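Local coordinates for CglIIR protein (Corynebacterium glutamicum, PDB 6F1S) that serves as the H subunit of restriction endonuclease CglI, an NTPase with a helicase-like DEAD-Z1 motor, represented here by its C-terminal domain, at residues 24-29 / 102-107; 40-45 / 50-55; 62-67 / 153-158; 134-139 / 145-150. One frame throughout, in Å; residues are numbered along the deposited sequence.

Overall arrangement
The four contacts show how helices, loops and short strands are fastened on and around a small mixed sheet; none is tied to a known active site or ligand. Contacts 1, 3 and 4 form a connected group. Contact 1 lies with its centre about 10 Å from the centres of both contact 3 and contact 4. It joins contact 3 by pairing strand 28-29 with strand 64-65, and contact 4 through Pro27 O and Ser148 OG, 2.6 Å apart. Contact 3, the most central, touches contact 4 where Val154 meets Trp147. Contact 2 stands on the far side of the domain, its centre about 26 Å from that of contact 4, and reaches contact 3 through Leu40 packing on Trp153.

Contact 1. Residues 24-29 / 102-107; sequences AADPRI and VNQGTG
The carboxamide of Gln104 meets the backbone carbonyl of Ala25 in its own plane: the oxygen lies only 14° out of the amide plane, at the NE2 end of the group. The carbonyl is met quite differently, because the donor stands above its plane, 59° out of it, and not on a lone pair. Gln104 NE2 donates to Ala25 O over 2.9 Å, and the N-H points well at its acceptor (158°). Beside this bond, the CB of Asp26 comes within 3.8 Å of the same Gln104 NE2, a simple van der Waals neighbour. A bend at the second torsion of Gln104 turns the amide back toward the 24-29 segment, while its CG and CD pass Ala25 O, each at 3.7 Å. Two connections of the domain are thereby joined: 24-29 leads out of strand 21-23 of the mixed sheet into strand 28-29, whereas the loop segment 102-107 belongs to the long link between strand 92-100 and helix 112-120. Within that link, residues Asn103 to Thr106 make a type II turn, with Gly105 supplying the positive phi at its third position. Within the 24-29 segment, Ala25 N and Asp26 N both donate to the carboxylate of Asp70, which steadies the peptide whose carbonyl meets Gln104. The side chain of Gln104 also touches Pro145 and Trp147.

Contact 2. Residues 40-45 / 50-55; sequences LAYLDK and STIGMR
Tyr42 and Ser50 join through their hydroxyls, Tyr42 OH and Ser50 OG lying 3.0 Å apart in a hydrogen bond that either could donate. Ser50 OG sits at the edge of the phenol ring, in its plane, on the CE1 side, and reaches Tyr42 CE1 at 3.5 Å. Ile52 supplies the apolar part. Its CD1 approaches Tyr42 CE2 to 3.8 Å, and its CB lies 3.6 Å from Tyr42 OH, so the phenol oxygen has a polar and a hydrocarbon neighbour from the same strand, roughly at right angles to each other. Ser50 and Ile52 can share the task because both point toward the helix, with Thr51 between them turned away. With CG anti to its backbone N (chi1 -174°), Tyr42 extends its ring from the helix across the gap to the strand.

Farther out, the ring rests on Met94 and Leu96 of strand 92-100 and meets the ring of His46 one helical turn later. Backbone bonds from Ser50 to Met94 and from Ile52 to Ala92 hold strand 49-52 as an edge strand of the mixed sheet, antiparallel to 92-100. The contact therefore closes a helix-turn-strand unit: helix 32-46 runs into strand 49-52 after a short turn, their local axes at 121°. Gly53 then occupies the N-cap position, right before helix 54-61.

The in-plane approach suits a phenol in either role, since both its O-H and its in-plane lone pair lie near the ring plane. Each hydroxyl can donate or accept, and the bond would restrain rotation of both groups.

Contact 3. Residues 62-67 / 153-158; sequences NAFTVD and WVPNIK
Phe64 packs against Trp153 and Pro155 where the two-stranded antiparallel sheet 28-29/64-65 lies over the mixed sheet of this alpha/beta domain. Strand 152-158 is an inner strand there, between 21-23 and 126-132, and the side chain of Phe64 sets out toward it.

The apolar contacts are a face contact with Pro155 and a touch at the CZ end with Trp153. Pro155 comes from the opposite direction and lays its CG over one face, 4.0 Å above the plane and displaced toward the rim; Pro155 CD is nearer still to a ring atom, 3.7 Å from Phe64 CE1. At the far end of the ring Phe64 CZ touches Trp153 CB at 4.0 Å. The indole itself leads away from Phe64, toward Leu39 and Leu40 of helix 32-46, and its NE1 is bonded to Asp36. Phe64 is set for these encounters by a chi1 of -73°, which places CG anti to its carbonyl carbon and swings the ring over the strand. Leu35 and Leu129 add further hydrophobic neighbours to the ring, and all three residues that touch across the contact are buried.

Backbone bonds hold the two partners in place from outside. Thr65 pairs with Arg28, which fixes the small sheet, while Pro155, lacking an amide hydrogen, pairs with Ala24 through its carbonyl, and Val154 pairs with Tyr130.

A polar element remains among the hydrocarbon contacts. The carbonyl of Trp153 is met by the ring edge, a favourable approach for weakly positive aromatic hydrogens: Trp153 O lies in the plane of the Phe64 ring, 3.2 Å from CE1.

Contact 4. Residues 134-139 / 145-150; sequences GVNDAA and PTWSSD
A first torsion of -83° sets the Asn136 amide beside its own backbone N and swings it from the first turn of the helix toward Trp147. There the amide grips the backbone of that single residue at both ends. Asn136 OD1 accepts from Trp147 N at 3.0 Å, the donor tilted 32° from the carbonyl plane, and Asn136 ND2 returns a weak bond of 3.0 Å to Trp147 O. Two bonds to one residue fix the rotation of the amide and settle which end is oxygen.

Asp150, extended with CG anti to its own N, turns its carboxylate to the start of the helix. Its OD1 takes the amide of Gly134, Gly134 N to Asp150 OD1 being 2.9 Å, on the syn side. Two waters lengthen its reach: one accepts from Val135 N and the other from Asp137 N, and each donates weakly to an oxygen of Asp150. Through Gly134 N and the two waters the carboxylate lies by the amides at the helix start, where Val135 is the N-cap residue, a setting that would favour its negative charge, although Asp137 brings a like charge near.

Van der Waals contacts lie beside these bonds. Thr146 crosses Asn136 at about a right angle, its CG2 3.4 Å from Asn136 O; the same CG2 makes an apolar contact with Ala139 CB at 4.0 Å. Val135 CG1 meets the edge of the indole.

Helix 136-141 and the returning loop together connect the antiparallel neighbours 126-132 and 152-158. Trp147 ties this excursion to the domain, packing on Ile152 and Val154 of strand 152-158 and giving its NE1 to Val102 O beyond strand 92-100.

Contact 1. Residues 24-29 / 102-107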
loop_
_atom_site.group_PDB
_atom_site.type_symbol
_atom_site.label_atom_id
_atom_site.label_comp_id
_atom_site.label_asym_id
_atom_site.label_seq_id
_atom_site.Cartn_x
_atom_site.Cartn_y
_atom_site.Cartn_z
ATOM N N ALA A 24 -3.167 -5.010 -3.504
ATOM C CA ALA A 24 -4.496 -5.494 -3.164
ATOM C C ALA A 24 -5.535 -4.964 -4.142
ATOM O O ALA A 24 -5.766 -3.760 -4.222
ATOM C CB ALA A 24 -4.862 -5.091 -1.739
ATOM N N ALA A 25 -6.165 -5.873 -4.877
ATOM C CA ALA A 25 -7.208 -5.515 -5.830
ATOM C C ALA A 25 -8.446 -4.990 -5.126
ATOM O O ALA A 25 -9.102 -4.065 -5.609
ATOM C CB ALA A 25 -7.568 -6.710 -6.690
ATOM N N ASP A 26 -8.760 -5.583 -3.979
ATOM C CA ASP A 26 -9.981 -5.245 -3.255
ATOM C C ASP A 26 -9.745 -5.118 -1.746
ATOM O O ASP A 26 -10.257 -5.914 -0.964
ATOM C CB ASP A 26 -11.059 -6.302 -3.536
ATOM C CG ASP A 26 -12.430 -5.893 -3.027
ATOM O OD1 ASP A 26 -12.666 -4.680 -2.860
ATOM O OD2 ASP A 26 -13.275 -6.787 -2.799
ATOM N N PRO A 27 -8.971 -4.103 -1.328
ATOM C CA PRO A 27 -8.683 -3.967 0.103
ATOM C C PRO A 27 -9.881 -3.477 0.906
ATOM O O PRO A 27 -10.771 -2.823 0.364
ATOM C CB PRO A 27 -7.556 -2.933 0.128
ATOM C CG PRO A 27 -7.783 -2.112 -1.089
ATOM C CD PRO A 27 -8.321 -3.047 -2.128
ATOM N N ARG A 28 -9.892 -3.806 2.194
ATOM C CA ARG A 28 -10.870 -3.269 3.135
ATOM C C ARG A 28 -10.154 -2.645 4.333
ATOM O O ARG A 28 -9.210 -3.229 4.856
ATOM C CB ARG A 28 -11.829 -4.367 3.607
ATOM N N ILE A 29 -10.595 -1.462 4.757
ATOM C CA ILE A 29 -10.032 -0.811 5.943
ATOM C C ILE A 29 -10.925 -1.004 7.155
ATOM O O ILE A 29 -12.116 -0.700 7.106
ATOM C CB ILE A 29 -9.843 0.710 5.761
ATOM C CG1 ILE A 29 -9.277 1.048 4.385
ATOM C CG2 ILE A 29 -8.963 1.270 6.877
ATOM C CD1 ILE A 29 -7.910 0.572 4.191
ATOM N N VAL A 102 -8.028 5.800 -9.857
ATOM C CA VAL A 102 -7.956 4.473 -10.445
ATOM C C VAL A 102 -9.224 3.718 -10.070
ATOM O O VAL A 102 -9.623 3.709 -8.908
ATOM C CB VAL A 102 -6.708 3.700 -9.949
ATOM C CG1 VAL A 102 -6.651 2.313 -10.563
ATOM C CG2 VAL A 102 -5.430 4.480 -10.250
ATOM N N ASN A 103 -9.878 3.100 -11.044
ATOM C CA ASN A 103 -11.076 2.334 -10.726
ATOM C C ASN A 103 -10.726 0.963 -10.188
ATOM O O ASN A 103 -9.669 0.415 -10.487
ATOM C CB ASN A 103 -11.982 2.197 -11.947
ATOM C CG ASN A 103 -12.655 3.499 -12.318
ATOM O OD1 ASN A 103 -13.519 3.994 -11.593
ATOM N ND2 ASN A 103 -12.268 4.063 -13.455
ATOM N N GLN A 104 -11.624 0.414 -9.383
ATOM C CA GLN A 104 -11.434 -0.908 -8.822
ATOM C C GLN A 104 -11.563 -1.966 -9.917
ATOM O O GLN A 104 -12.391 -1.843 -10.821
ATOM C CB GLN A 104 -12.447 -1.152 -7.700
ATOM C CG GLN A 104 -12.092 -2.294 -6.757
ATOM C CD GLN A 104 -12.342 -3.658 -7.367
ATOM O OE1 GLN A 104 -13.230 -3.818 -8.197
ATOM N NE2 GLN A 104 -11.546 -4.645 -6.974
ATOM N N GLY A 105 -10.730 -2.998 -9.835
ATOM C CA GLY A 105 -10.852 -4.154 -10.703
ATOM C C GLY A 105 -10.259 -4.017 -12.092
ATOM O O GLY A 105 -10.487 -4.876 -12.938
ATOM N N THR A 106 -9.496 -2.956 -12.341
ATOM C CA THR A 106 -8.903 -2.763 -13.664
ATOM C C THR A 106 -7.623 -3.574 -13.851
ATOM O O THR A 106 -7.091 -3.652 -14.958
ATOM C CB THR A 106 -8.582 -1.280 -13.943
ATOM O OG1 THR A 106 -7.624 -0.804 -12.990
ATOM C CG2 THR A 106 -9.839 -0.433 -13.872
ATOM N N GLY A 107 -7.124 -4.163 -12.768
ATOM C CA GLY A 107 -5.960 -5.026 -12.849
ATOM C C GLY A 107 -4.631 -4.340 -12.608
ATOM O O GLY A 107 -3.590 -4.998 -12.568
#

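Contact 2. Residues 40-45 / 50-55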
loop_
_atom_site.group_PDB
_atom_site.type_symbol
_atom_site.label_atom_id
_atom_site.label_comp_id
_atom_site.label_asym_id
_atom_site.label_seq_id
_atom_site.Cartn_x
_atom_site.Cartn_y
_atom_site.Cartn_z
ATOM N N LEU A 40 -2.455 10.658 6.479
ATOM C CA LEU A 40 -2.377 12.052 6.049
ATOM C C LEU A 40 -1.556 12.911 7.016
ATOM O O LEU A 40 -0.878 13.847 6.592
ATOM C CB LEU A 40 -3.777 12.641 5.881
ATOM C CG LEU A 40 -4.572 12.102 4.689
ATOM C CD1 LEU A 40 -5.950 12.741 4.633
ATOM C CD2 LEU A 40 -3.816 12.315 3.379
ATOM N N ALA A 41 -1.612 12.596 8.310
ATOM C CA ALA A 41 -0.777 13.298 9.284
ATOM C C ALA A 41 0.685 12.932 9.066
ATOM O O ALA A 41 1.571 13.763 9.246
ATOM C CB ALA A 41 -1.196 12.978 10.705
ATOM N N TYR A 42 0.929 11.686 8.675
ATOM C CA TYR A 42 2.286 11.233 8.392
ATOM C C TYR A 42 2.823 11.941 7.151
ATOM O O TYR A 42 3.962 12.413 7.142
ATOM C CB TYR A 42 2.330 9.710 8.201
ATOM C CG TYR A 42 3.725 9.142 8.035
ATOM C CD1 TYR A 42 4.399 9.240 6.823
ATOM C CD2 TYR A 42 4.366 8.498 9.090
ATOM C CE1 TYR A 42 5.672 8.731 6.667
ATOM C CE2 TYR A 42 5.642 7.979 8.942
ATOM C CZ TYR A 42 6.290 8.098 7.728
ATOM O OH TYR A 42 7.557 7.588 7.571
ATOM N N LEU A 43 1.995 12.006 6.112
ATOM C CA LEU A 43 2.367 12.633 4.845
ATOM C C LEU A 43 2.824 14.074 5.037
ATOM O O LEU A 43 3.778 14.530 4.411
ATOM C CB LEU A 43 1.193 12.580 3.870
ATOM C CG LEU A 43 1.243 13.448 2.614
ATOM C CD1 LEU A 43 2.489 13.152 1.788
ATOM C CD2 LEU A 43 -0.016 13.224 1.798
ATOM N N ASP A 44 2.143 14.787 5.920
ATOM C CA ASP A 44 2.522 16.157 6.220
ATOM C C ASP A 44 3.796 16.206 7.052
ATOM O O ASP A 44 4.683 17.010 6.793
ATOM C CB ASP A 44 1.398 16.873 6.958
ATOM C CG ASP A 44 1.811 18.241 7.439
ATOM O OD1 ASP A 44 1.797 19.185 6.619
ATOM O OD2 ASP A 44 2.152 18.370 8.637
ATOM N N LYS A 45 3.883 15.333 8.048
ATOM C CA LYS A 45 4.980 15.379 9.006
ATOM C C LYS A 45 6.297 14.866 8.423
ATOM O O LYS A 45 7.367 15.370 8.763
ATOM C CB LYS A 45 4.611 14.575 10.257
ATOM C CG LYS A 45 5.655 14.615 11.360
ATOM C CD LYS A 45 5.764 15.997 11.982
ATOM C CE LYS A 45 4.556 16.318 12.845
ATOM N NZ LYS A 45 4.765 17.569 13.626
ATOM N N SER A 50 9.576 8.411 2.049
ATOM C CA SER A 50 10.382 8.371 3.260
ATOM C C SER A 50 10.850 6.966 3.568
ATOM O O SER A 50 10.438 6.009 2.915
ATOM C CB SER A 50 9.586 8.913 4.446
ATOM O OG SER A 50 8.534 8.036 4.805
ATOM N N THR A 51 11.715 6.839 4.563
ATOM C CA THR A 51 11.984 5.525 5.126
ATOM C C THR A 51 11.279 5.449 6.467
ATOM O O THR A 51 11.026 6.469 7.101
ATOM C CB THR A 51 13.484 5.242 5.286
ATOM O OG1 THR A 51 14.063 6.188 6.191
ATOM C CG2 THR A 51 14.181 5.326 3.936
ATOM N N ILE A 52 10.942 4.237 6.882
ATOM C CA ILE A 52 10.153 4.041 8.088
ATOM C C ILE A 52 10.487 2.682 8.703
ATOM O O ILE A 52 10.764 1.720 7.985
ATOM C CB ILE A 52 8.645 4.155 7.774
ATOM C CG1 ILE A 52 7.805 4.100 9.051
ATOM C CG2 ILE A 52 8.225 3.091 6.774
ATOM C CD1 ILE A 52 6.318 4.253 8.810
ATOM N N GLY A 53 10.492 2.617 10.031
ATOM C CA GLY A 53 10.838 1.400 10.747
ATOM C C GLY A 53 9.844 0.270 10.544
ATOM O O GLY A 53 8.650 0.507 10.364
HETATM N N MSE A 54 10.346 -0.961 10.594
HETATM C CA MSE A 54 9.555 -2.164 10.324
HETATM C C MSE A 54 8.281 -2.270 11.142
HETATM O O MSE A 54 7.216 -2.559 10.605
HETATM C CB MSE A 54 10.403 -3.413 10.572
HETATM C CG MSE A 54 11.564 -3.558 9.615
HETATM SE SE MSE A 54 10.964 -3.535 7.760
HETATM C CE MSE A 54 12.674 -3.883 6.897
ATOM N N ARG A 55 8.394 -2.047 12.445
ATOM C CA ARG A 55 7.247 -2.138 13.332
ATOM C C ARG A 55 6.147 -1.141 12.958
ATOM O O ARG A 55 4.954 -1.419 13.129
ATOM C CB ARG A 55 7.685 -1.922 14.779
ATOM C CG ARG A 55 6.548 -1.984 15.766
ATOM C CD ARG A 55 7.010 -1.680 17.174
ATOM N NE ARG A 55 5.880 -1.607 18.094
ATOM C CZ ARG A 55 5.992 -1.343 19.390
ATOM N NH1 ARG A 55 7.187 -1.129 19.925
ATOM N NH2 ARG A 55 4.907 -1.293 20.150
#

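Contact 3. Residues 62-67 / 153-158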
loop_
_atom_site.group_PDB
_atom_site.type_symbol
_atom_site.label_atom_id
_atom_site.label_comp_id
_atom_site.label_asym_id
_atom_site.label_seq_id
_atom_site.Cartn_x
_atom_site.Cartn_y
_atom_site.Cartn_z
ATOM N N ASN A 62 -1.572 -3.708 9.413
ATOM C CA ASN A 62 -2.612 -4.330 10.236
ATOM C C ASN A 62 -3.947 -3.611 10.152
ATOM O O ASN A 62 -4.976 -4.164 10.519
ATOM C CB ASN A 62 -2.180 -4.396 11.700
ATOM C CG ASN A 62 -1.164 -5.480 11.956
ATOM O OD1 ASN A 62 -1.200 -6.540 11.331
ATOM N ND2 ASN A 62 -0.244 -5.221 12.874
ATOM N N ALA A 63 -3.930 -2.370 9.680
ATOM C CA ALA A 63 -5.161 -1.615 9.527
ATOM C C ALA A 63 -5.946 -2.132 8.332
ATOM O O ALA A 63 -7.108 -1.768 8.134
ATOM C CB ALA A 63 -4.866 -0.141 9.378
ATOM N N PHE A 64 -5.303 -2.986 7.538
ATOM C CA PHE A 64 -5.923 -3.547 6.343
ATOM C C PHE A 64 -6.440 -4.960 6.573
ATOM O O PHE A 64 -5.825 -5.759 7.283
ATOM C CB PHE A 64 -4.933 -3.569 5.170
ATOM C CG PHE A 64 -4.650 -2.215 4.572
ATOM C CD1 PHE A 64 -5.359 -1.768 3.470
ATOM C CD2 PHE A 64 -3.659 -1.400 5.099
ATOM C CE1 PHE A 64 -5.086 -0.522 2.904
ATOM C CE2 PHE A 64 -3.387 -0.161 4.544
ATOM C CZ PHE A 64 -4.106 0.280 3.446
ATOM N N THR A 65 -7.580 -5.249 5.958
ATOM C CA THR A 65 -8.085 -6.608 5.845
ATOM C C THR A 65 -8.158 -6.962 4.367
ATOM O O THR A 65 -8.909 -6.342 3.616
ATOM C CB THR A 65 -9.477 -6.767 6.489
ATOM O OG1 THR A 65 -9.398 -6.473 7.889
ATOM C CG2 THR A 65 -10.000 -8.186 6.294
ATOM N N VAL A 66 -7.359 -7.936 3.943
ATOM C CA VAL A 66 -7.372 -8.372 2.550
ATOM C C VAL A 66 -7.371 -9.898 2.463
ATOM O O VAL A 66 -6.682 -10.570 3.229
ATOM C CB VAL A 66 -6.160 -7.809 1.758
ATOM C CG1 VAL A 66 -6.194 -8.282 0.309
ATOM C CG2 VAL A 66 -6.132 -6.285 1.815
ATOM N N ASP A 67 -8.164 -10.441 1.544
ATOM C CA ASP A 67 -8.164 -11.876 1.300
ATOM C C ASP A 67 -6.770 -12.323 0.871
ATOM O O ASP A 67 -6.178 -11.733 -0.029
ATOM C CB ASP A 67 -9.200 -12.244 0.237
ATOM C CG ASP A 67 -9.246 -13.736 -0.044
ATOM O OD1 ASP A 67 -9.772 -14.484 0.806
ATOM O OD2 ASP A 67 -8.764 -14.159 -1.116
ATOM N N TRP A 153 -7.492 3.573 0.708
ATOM C CA TRP A 153 -6.054 3.496 0.492
ATOM C C TRP A 153 -5.756 2.122 -0.088
ATOM O O TRP A 153 -6.227 1.113 0.441
ATOM C CB TRP A 153 -5.271 3.703 1.788
ATOM C CG TRP A 153 -5.164 5.115 2.255
ATOM C CD1 TRP A 153 -5.991 5.750 3.132
ATOM C CD2 TRP A 153 -4.153 6.071 1.895
ATOM N NE1 TRP A 153 -5.568 7.041 3.335
ATOM C CE2 TRP A 153 -4.442 7.264 2.589
ATOM C CE3 TRP A 153 -3.039 6.035 1.048
ATOM C CZ2 TRP A 153 -3.655 8.411 2.468
ATOM C CZ3 TRP A 153 -2.259 7.176 0.928
ATOM C CH2 TRP A 153 -2.572 8.346 1.635
ATOM N N VAL A 154 -4.995 2.078 -1.176
ATOM C CA VAL A 154 -4.641 0.804 -1.793
ATOM C C VAL A 154 -3.144 0.524 -1.628
ATOM O O VAL A 154 -2.309 1.336 -2.021
ATOM C CB VAL A 154 -5.014 0.779 -3.287
ATOM C CG1 VAL A 154 -4.837 -0.616 -3.849
ATOM C CG2 VAL A 154 -6.447 1.260 -3.486
ATOM N N PRO A 155 -2.803 -0.620 -1.024
ATOM C CA PRO A 155 -1.399 -0.960 -0.781
ATOM C C PRO A 155 -0.735 -1.732 -1.924
ATOM O O PRO A 155 -1.341 -2.605 -2.533
ATOM C CB PRO A 155 -1.480 -1.830 0.476
ATOM C CG PRO A 155 -2.790 -2.545 0.314
ATOM C CD PRO A 155 -3.723 -1.563 -0.361
ATOM N N ASN A 156 0.516 -1.393 -2.200
ATOM C CA ASN A 156 1.335 -2.121 -3.156
ATOM C C ASN A 156 2.658 -2.436 -2.487
ATOM O O ASN A 156 3.362 -1.536 -2.049
ATOM C CB ASN A 156 1.547 -1.305 -4.437
ATOM C CG ASN A 156 2.541 -1.953 -5.391
ATOM O OD1 ASN A 156 2.151 -2.588 -6.371
ATOM N ND2 ASN A 156 3.831 -1.788 -5.113
ATOM N N ILE A 157 2.986 -3.718 -2.388
ATOM C CA ILE A 157 4.195 -4.133 -1.695
ATOM C C ILE A 157 5.193 -4.756 -2.656
ATOM O O ILE A 157 4.820 -5.296 -3.698
ATOM C CB ILE A 157 3.886 -5.143 -0.571
ATOM C CG1 ILE A 157 3.214 -6.385 -1.157
ATOM C CG2 ILE A 157 3.001 -4.505 0.496
ATOM C CD1 ILE A 157 2.864 -7.440 -0.138
ATOM N N LYS A 158 6.467 -4.666 -2.298
ATOM C CA LYS A 158 7.537 -5.231 -3.100
ATOM C C LYS A 158 8.721 -5.549 -2.198
ATOM O O LYS A 158 9.248 -4.664 -1.524
ATOM C CB LYS A 158 7.941 -4.265 -4.215
ATOM C CG LYS A 158 9.079 -4.747 -5.102
ATOM C CD LYS A 158 9.314 -3.758 -6.240
ATOM C CE LYS A 158 10.421 -4.217 -7.169
ATOM N NZ LYS A 158 11.757 -4.076 -6.535
#

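Contact 4. Residues 134-139 / 145-150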
loop_
_atom_site.group_PDB
_atom_site.type_symbol
_atom_site.label_atom_id
_atom_site.label_comp_id
_atom_site.label_asym_id
_atom_site.label_seq_id
_atom_site.Cartn_x
_atom_site.Cartn_y
_atom_site.Cartn_z
ATOM N N GLY A 134 -13.574 9.806 -4.542
ATOM C CA GLY A 134 -14.488 10.401 -5.504
ATOM C C GLY A 134 -14.573 9.654 -6.820
ATOM O O GLY A 134 -14.692 10.260 -7.882
ATOM N N VAL A 135 -14.527 8.330 -6.740
ATOM C CA VAL A 135 -14.513 7.462 -7.911
ATOM C C VAL A 135 -15.697 6.490 -7.865
ATOM O O VAL A 135 -16.258 6.115 -8.901
ATOM C CB VAL A 135 -13.167 6.690 -7.988
ATOM C CG1 VAL A 135 -13.328 5.332 -8.631
ATOM C CG2 VAL A 135 -12.118 7.517 -8.715
ATOM N N ASN A 136 -16.084 6.113 -6.651
ATOM C CA ASN A 136 -17.114 5.101 -6.432
ATOM C C ASN A 136 -18.483 5.464 -7.001
ATOM O O ASN A 136 -19.132 4.629 -7.630
ATOM C CB ASN A 136 -17.247 4.809 -4.932
ATOM C CG ASN A 136 -16.213 3.815 -4.440
ATOM O OD1 ASN A 136 -15.336 3.390 -5.192
ATOM N ND2 ASN A 136 -16.312 3.437 -3.171
ATOM N N ASP A 137 -18.919 6.702 -6.780
ATOM C CA ASP A 137 -20.253 7.133 -7.200
ATOM C C ASP A 137 -20.476 6.986 -8.699
ATOM O O ASP A 137 -21.479 6.427 -9.120
ATOM C CB ASP A 137 -20.508 8.580 -6.784
ATOM C CG ASP A 137 -20.762 8.720 -5.299
ATOM O OD1 ASP A 137 -21.244 7.746 -4.685
ATOM O OD2 ASP A 137 -20.478 9.803 -4.743
ATOM N N ALA A 138 -19.542 7.479 -9.503
ATOM C CA ALA A 138 -19.673 7.375 -10.953
ATOM C C ALA A 138 -19.755 5.913 -11.390
ATOM O O ALA A 138 -20.588 5.550 -12.217
ATOM C CB ALA A 138 -18.514 8.073 -11.646
ATOM N N ALA A 139 -18.900 5.077 -10.811
ATOM C CA ALA A 139 -18.847 3.666 -11.178
ATOM C C ALA A 139 -20.088 2.919 -10.700
ATOM O O ALA A 139 -20.661 2.118 -11.440
ATOM C CB ALA A 139 -17.590 3.020 -10.614
ATOM N N PRO A 145 -17.589 -1.985 -10.857
ATOM C CA PRO A 145 -16.929 -2.279 -9.576
ATOM C C PRO A 145 -16.445 -1.036 -8.823
ATOM O O PRO A 145 -15.961 -0.079 -9.430
ATOM C CB PRO A 145 -15.744 -3.152 -9.990
ATOM C CG PRO A 145 -16.177 -3.798 -11.242
ATOM C CD PRO A 145 -16.998 -2.768 -11.957
ATOM N N THR A 146 -16.590 -1.068 -7.503
ATOM C CA THR A 146 -16.223 0.046 -6.642
ATOM C C THR A 146 -15.253 -0.416 -5.557
ATOM O O THR A 146 -15.213 -1.597 -5.221
ATOM C CB THR A 146 -17.465 0.665 -5.977
ATOM O OG1 THR A 146 -18.214 -0.365 -5.321
ATOM C CG2 THR A 146 -18.347 1.337 -7.013
ATOM N N TRP A 147 -14.473 0.513 -5.011
ATOM C CA TRP A 147 -13.623 0.201 -3.871
ATOM C C TRP A 147 -14.512 0.055 -2.638
ATOM O O TRP A 147 -15.635 0.545 -2.630
ATOM C CB TRP A 147 -12.558 1.282 -3.660
ATOM C CG TRP A 147 -11.661 1.499 -4.854
ATOM C CD1 TRP A 147 -11.795 2.462 -5.813
ATOM C CD2 TRP A 147 -10.495 0.739 -5.216
ATOM N NE1 TRP A 147 -10.790 2.350 -6.745
ATOM C CE2 TRP A 147 -9.977 1.300 -6.401
ATOM C CE3 TRP A 147 -9.837 -0.362 -4.650
ATOM C CZ2 TRP A 147 -8.834 0.803 -7.031
ATOM C CZ3 TRP A 147 -8.703 -0.856 -5.280
ATOM C CH2 TRP A 147 -8.212 -0.272 -6.455
ATOM N N SER A 148 -14.012 -0.614 -1.605
ATOM C CA SER A 148 -14.832 -0.942 -0.441
ATOM C C SER A 148 -15.194 0.291 0.376
ATOM O O SER A 148 -16.099 0.246 1.203
ATOM C CB SER A 148 -14.122 -1.966 0.449
ATOM O OG SER A 148 -12.895 -1.455 0.946
ATOM N N SER A 149 -14.487 1.392 0.146
ATOM C CA SER A 149 -14.798 2.636 0.836
ATOM C C SER A 149 -14.336 3.855 0.052
ATOM O O SER A 149 -13.495 3.764 -0.843
ATOM C CB SER A 149 -14.170 2.655 2.234
ATOM O OG SER A 149 -12.758 2.701 2.166
ATOM N N ASP A 150 -14.918 4.996 0.401
ATOM C CA ASP A 150 -14.540 6.277 -0.157
ATOM C C ASP A 150 -14.307 7.235 1.007
ATOM O O ASP A 150 -15.244 7.581 1.721
ATOM C CB ASP A 150 -15.625 6.805 -1.105
ATOM C CG ASP A 150 -15.239 8.121 -1.767
ATOM O OD1 ASP A 150 -14.043 8.328 -2.038
ATOM O OD2 ASP A 150 -16.129 8.955 -2.019
HETATM O O HOH W 1 -14.135 6.663 -4.643
HETATM O O HOH W 2 -17.519 8.486 -5.179
#